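PDB 1EDG: endoglucanase A from Clostridium cellulolyticum, which hydrolyses internal beta-1,4-glucosidic bonds of cellulose, as expected of a family 5 endoglucanase acting in cellulose degradation. Local coordinates for residues L10-K15 / A330-I335; S283-F288 / S324-Q329. All blocks are in the same frame, centred on the assembly; numbering follows the deposited sequence.

In the fold
Both contacts are built on helix 316-332, on the outer layer of a closed eight-stranded parallel (beta/alpha)8 barrel. Contact 1 brings the N-terminal segment 10-15 against the C-terminal end of that helix and the turn into the last barrel strand, 336-339. Contact 2 packs the same helix, slightly earlier, against helix 279-297, with strand 303-308 between the two helices in sequence. Both segments of contact 2 fall between the two of contact 1 along the chain. The centres lie about 9 Å apart and the contacts touch: Ile12 CD1 is 3.5 Å from Gln329 NE2. Ile12 packs on helix 316-332 and Lys15 on Tyr293 of helix 279-297, so the N-terminal arm runs over both helices of contact 2.

Contact 1: residues L10-K15 / A330-I335; sequences LQIPQK and AKARGI
One face of the Arg333 guanidinium carries Lys15 CE, which sits 3.8 Å above the plane and is offset toward its rim; around the group, NH1 bonds to Gln329 O and NH2 makes a salt bridge with Asp290 of helix 279-297. Lys15 and Arg333 run side by side in the same direction, Lys15 CD 3.9 Å from Arg333 CG. The Lys15 chain then bends at its last torsion (chi4 -64°), and the like-charged ends stay apart, Lys15 NZ being 4.8 Å from Arg333 NH2; the salt bridge of Arg333 to Asp290 may lessen their repulsion. The second flat group, the Gln14 amide, is gripped at both ends. Its OE1 accepts from Lys331 NZ at 3.0 Å, nearly along the C=O axis, where the two side chains cross at about a right angle. Its NE2 gives a nearly straight bond (167°) to Lys15 O, which lies almost in the amide plane and so sets the rotation of the amide, while Lys331 marks which end is oxygen. Lys15 N donates to Ala332 O at 3.0 Å, and Ala332 CB rests against Pro13 O and Ile12 CG2, bringing the arm over the last turn of helix 316-332. That turn ends in a Schellman motif, with Gly334 at C-prime and bonds from Ile335 N to Ala330 O and from Gly334 N to Lys331 O, closing a barrel helix before strand 336-339.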
# COMPACT_ATOMS: atom_id res chain seq x y z
N LEU A 10 -20.31 -8.87 13.73
CA LEU A 10 -20.65 -9.05 12.33
C LEU A 10 -20.56 -10.50 11.87
O LEU A 10 -19.69 -11.25 12.31
CB LEU A 10 -19.71 -8.20 11.46
CG LEU A 10 -19.61 -6.70 11.78
CD1 LEU A 10 -18.49 -6.07 10.97
CD2 LEU A 10 -20.93 -6.01 11.50
N GLN A 11 -21.49 -10.88 10.99
CA GLN A 11 -21.52 -12.22 10.42
C GLN A 11 -21.74 -12.07 8.91
O GLN A 11 -22.84 -12.30 8.40
CB GLN A 11 -22.65 -13.05 11.04
CG GLN A 11 -22.44 -13.41 12.50
CD GLN A 11 -21.15 -14.19 12.73
OE1 GLN A 11 -20.85 -15.16 12.01
NE2 GLN A 11 -20.38 -13.77 13.73
N ILE A 12 -20.70 -11.63 8.21
CA ILE A 12 -20.76 -11.42 6.77
C ILE A 12 -20.50 -12.73 6.02
O ILE A 12 -19.49 -13.40 6.26
CB ILE A 12 -19.71 -10.37 6.31
CG1 ILE A 12 -19.80 -9.11 7.18
CG2 ILE A 12 -19.91 -10.03 4.84
CD1 ILE A 12 -21.18 -8.47 7.22
N PRO A 13 -21.42 -13.13 5.13
CA PRO A 13 -21.28 -14.37 4.35
C PRO A 13 -20.04 -14.35 3.46
O PRO A 13 -19.77 -13.37 2.76
CB PRO A 13 -22.55 -14.37 3.50
CG PRO A 13 -23.54 -13.61 4.33
CD PRO A 13 -22.70 -12.47 4.83
N GLN A 14 -19.28 -15.44 3.50
CA GLN A 14 -18.07 -15.58 2.69
C GLN A 14 -18.45 -15.87 1.24
O GLN A 14 -19.33 -16.70 0.98
CB GLN A 14 -17.21 -16.72 3.25
CG GLN A 14 -16.03 -17.17 2.36
CD GLN A 14 -14.87 -16.19 2.35
OE1 GLN A 14 -14.34 -15.82 3.40
NE2 GLN A 14 -14.45 -15.77 1.16
N LYS A 15 -17.84 -15.16 0.30
CA LYS A 15 -18.12 -15.38 -1.12
C LYS A 15 -17.19 -16.45 -1.66
O LYS A 15 -16.16 -16.75 -1.05
CB LYS A 15 -17.98 -14.08 -1.90
CG LYS A 15 -18.99 -13.03 -1.51
CD LYS A 15 -18.97 -11.84 -2.45
CE LYS A 15 -19.99 -10.78 -2.03
NZ LYS A 15 -21.41 -11.25 -2.10
N ALA A 330 -13.98 -6.92 3.07
CA ALA A 330 -12.85 -7.25 2.20
C ALA A 330 -12.52 -8.74 2.31
O ALA A 330 -12.31 -9.43 1.31
CB ALA A 330 -11.63 -6.39 2.54
N LYS A 331 -12.49 -9.25 3.55
CA LYS A 331 -12.17 -10.66 3.80
C LYS A 331 -13.16 -11.59 3.09
O LYS A 331 -12.77 -12.62 2.52
CB LYS A 331 -12.14 -10.92 5.31
CG LYS A 331 -11.67 -12.31 5.73
CD LYS A 331 -12.85 -13.25 5.85
CE LYS A 331 -12.44 -14.62 6.35
NZ LYS A 331 -13.61 -15.55 6.29
N ALA A 332 -14.44 -11.22 3.10
CA ALA A 332 -15.49 -12.01 2.46
C ALA A 332 -15.25 -12.14 0.95
O ALA A 332 -15.77 -13.05 0.31
CB ALA A 332 -16.86 -11.39 2.73
N ARG A 333 -14.48 -11.21 0.39
CA ARG A 333 -14.18 -11.22 -1.04
C ARG A 333 -12.72 -11.60 -1.33
O ARG A 333 -12.23 -11.39 -2.45
CB ARG A 333 -14.52 -9.86 -1.66
CG ARG A 333 -16.01 -9.50 -1.59
CD ARG A 333 -16.20 -8.00 -1.75
NE ARG A 333 -17.59 -7.57 -1.75
CZ ARG A 333 -18.35 -7.44 -0.66
NH1 ARG A 333 -17.85 -7.71 0.54
NH2 ARG A 333 -19.61 -7.03 -0.77
N GLY A 334 -12.06 -12.17 -0.33
CA GLY A 334 -10.68 -12.62 -0.46
C GLY A 334 -9.62 -11.53 -0.59
O GLY A 334 -8.50 -11.82 -1.00
N ILE A 335 -9.95 -10.31 -0.18
CA ILE A 335 -9.04 -9.17 -0.29
C ILE A 335 -8.31 -8.82 1.01
O ILE A 335 -8.94 -8.72 2.07
CB ILE A 335 -9.82 -7.91 -0.74
CG1 ILE A 335 -10.63 -8.19 -2.02
CG2 ILE A 335 -8.87 -6.74 -0.95
CD1 ILE A 335 -11.70 -7.15 -2.32

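Contact 2: residues S283-F288 / S324-Q329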
# COMPACT_ATOMS: atom_id res chain seq x y z
N SER A 283 -22.94 1.04 1.37
CA SER A 283 -22.61 1.04 -0.05
C SER A 283 -21.32 1.80 -0.38
O SER A 283 -20.61 1.44 -1.32
CB SER A 283 -23.76 1.63 -0.87
OG SER A 283 -24.91 0.80 -0.81
N GLU A 284 -21.05 2.86 0.38
CA GLU A 284 -19.85 3.67 0.18
C GLU A 284 -18.59 2.85 0.36
O GLU A 284 -17.51 3.23 -0.12
CB GLU A 284 -19.83 4.85 1.16
CG GLU A 284 -20.93 5.89 0.97
CD GLU A 284 -20.78 6.73 -0.30
OE1 GLU A 284 -19.65 6.85 -0.83
OE2 GLU A 284 -21.80 7.29 -0.75
N VAL A 285 -18.71 1.75 1.10
CA VAL A 285 -17.59 0.85 1.37
C VAL A 285 -17.56 -0.35 0.43
O VAL A 285 -16.51 -0.72 -0.10
CB VAL A 285 -17.63 0.34 2.85
CG1 VAL A 285 -16.59 -0.76 3.07
CG2 VAL A 285 -17.38 1.48 3.82
N THR A 286 -18.72 -0.96 0.19
CA THR A 286 -18.80 -2.15 -0.66
C THR A 286 -18.80 -1.98 -2.19
O THR A 286 -18.40 -2.91 -2.90
CB THR A 286 -20.00 -3.03 -0.26
OG1 THR A 286 -21.22 -2.28 -0.41
CG2 THR A 286 -19.86 -3.50 1.19
N TRP A 287 -19.20 -0.82 -2.70
CA TRP A 287 -19.26 -0.64 -4.15
C TRP A 287 -17.97 -1.02 -4.87
O TRP A 287 -17.99 -1.85 -5.79
CB TRP A 287 -19.69 0.79 -4.54
CG TRP A 287 -18.59 1.82 -4.46
CD1 TRP A 287 -18.24 2.56 -3.37
CD2 TRP A 287 -17.66 2.17 -5.50
NE1 TRP A 287 -17.15 3.34 -3.66
CE2 TRP A 287 -16.77 3.13 -4.96
CE3 TRP A 287 -17.50 1.77 -6.84
CZ2 TRP A 287 -15.72 3.69 -5.71
CZ3 TRP A 287 -16.45 2.32 -7.58
CH2 TRP A 287 -15.58 3.27 -7.01
N PHE A 288 -16.84 -0.48 -4.43
CA PHE A 288 -15.58 -0.78 -5.09
C PHE A 288 -15.11 -2.21 -4.82
O PHE A 288 -14.44 -2.82 -5.67
CB PHE A 288 -14.49 0.25 -4.74
CG PHE A 288 -13.89 0.09 -3.37
CD1 PHE A 288 -14.48 0.71 -2.26
CD2 PHE A 288 -12.74 -0.67 -3.18
CE1 PHE A 288 -13.93 0.55 -0.99
CE2 PHE A 288 -12.19 -0.83 -1.92
CZ PHE A 288 -12.79 -0.21 -0.82
N SER A 324 -13.91 -2.17 11.27
CA SER A 324 -14.33 -3.57 11.43
C SER A 324 -15.13 -4.05 10.21
O SER A 324 -14.86 -5.12 9.66
CB SER A 324 -15.18 -3.75 12.70
OG SER A 324 -14.39 -3.58 13.87
N TYR A 325 -16.09 -3.23 9.80
CA TYR A 325 -16.94 -3.52 8.65
C TYR A 325 -16.11 -3.58 7.35
O TYR A 325 -16.28 -4.48 6.53
CB TYR A 325 -18.02 -2.44 8.54
CG TYR A 325 -19.02 -2.63 7.41
CD1 TYR A 325 -20.15 -3.43 7.59
CD2 TYR A 325 -18.85 -1.98 6.19
CE1 TYR A 325 -21.09 -3.56 6.58
CE2 TYR A 325 -19.79 -2.11 5.17
CZ TYR A 325 -20.91 -2.90 5.37
OH TYR A 325 -21.84 -3.01 4.37
N TYR A 326 -15.21 -2.61 7.19
CA TYR A 326 -14.33 -2.52 6.03
C TYR A 326 -13.51 -3.82 5.88
O TYR A 326 -13.51 -4.45 4.82
CB TYR A 326 -13.40 -1.30 6.18
CG TYR A 326 -12.59 -0.93 4.95
CD1 TYR A 326 -11.50 -1.71 4.54
CD2 TYR A 326 -12.90 0.22 4.21
CE1 TYR A 326 -10.74 -1.36 3.43
CE2 TYR A 326 -12.14 0.58 3.09
CZ TYR A 326 -11.06 -0.21 2.71
OH TYR A 326 -10.29 0.14 1.62
N VAL A 327 -12.84 -4.23 6.95
CA VAL A 327 -12.02 -5.44 6.91
C VAL A 327 -12.85 -6.71 6.68
O VAL A 327 -12.47 -7.57 5.90
CB VAL A 327 -11.15 -5.58 8.19
CG1 VAL A 327 -10.40 -6.90 8.18
CG2 VAL A 327 -10.16 -4.41 8.28
N ALA A 328 -14.00 -6.81 7.36
CA ALA A 328 -14.88 -7.97 7.21
C ALA A 328 -15.38 -8.11 5.78
O ALA A 328 -15.38 -9.21 5.22
CB ALA A 328 -16.06 -7.87 8.18
N GLN A 329 -15.81 -7.00 5.17
CA GLN A 329 -16.31 -7.01 3.80
C GLN A 329 -15.20 -7.39 2.81
O GLN A 329 -15.44 -8.10 1.83
CB GLN A 329 -16.92 -5.66 3.44
CG GLN A 329 -18.21 -5.33 4.19
CD GLN A 329 -19.39 -6.24 3.82
OE1 GLN A 329 -19.36 -6.94 2.81
NE2 GLN A 329 -20.42 -6.22 4.64
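Tyr325 and Tyr326 both hold CG anti to the backbone N (chi1 -178° for Tyr325), as Val285 holds CG1; Tyr325 starts out toward helix 279-297, whereas Tyr326 leaves helix 316-332 to the side and only its ring end closes on the partner. Thr286 keeps OG1 in the crowded position between N and the carbonyl carbon (chi1 60°), which leaves CG2 anti to the carbonyl carbon and facing helix 316-332; Phe288 CG takes the same crowded position. These are successive outer helices of the (beta/alpha)8 barrel, on either side of strand 303-308 in the chain; the axes of the two short segments cross at -23°, running the same way, 10.2 Å apart at closest approach. Val285 reaches both rings: its CB lies at the edge of Tyr325, 4.0 Å from CE2, while its CG1 approaches Tyr326 CD2 at the same distance. Gln329 CG, anti to the carbonyl carbon, lies over one face of Tyr325, offset to the rim; the bend at the second torsion then turns CD to the Thr286 methyl, 3.8 Å from CG2. No hydrogen bond joins the segments; the contacts are van der Waals, some between carbon and a tyrosine hydroxyl oxygen. Tyr326 OH bonds to Ala255 O, and Tyr326 and Phe288 both touch Ile305 of strand 303-308. Tyr326 OH also meets the edge of the Phe288 ring, 3.5 Å from Phe288 CZ.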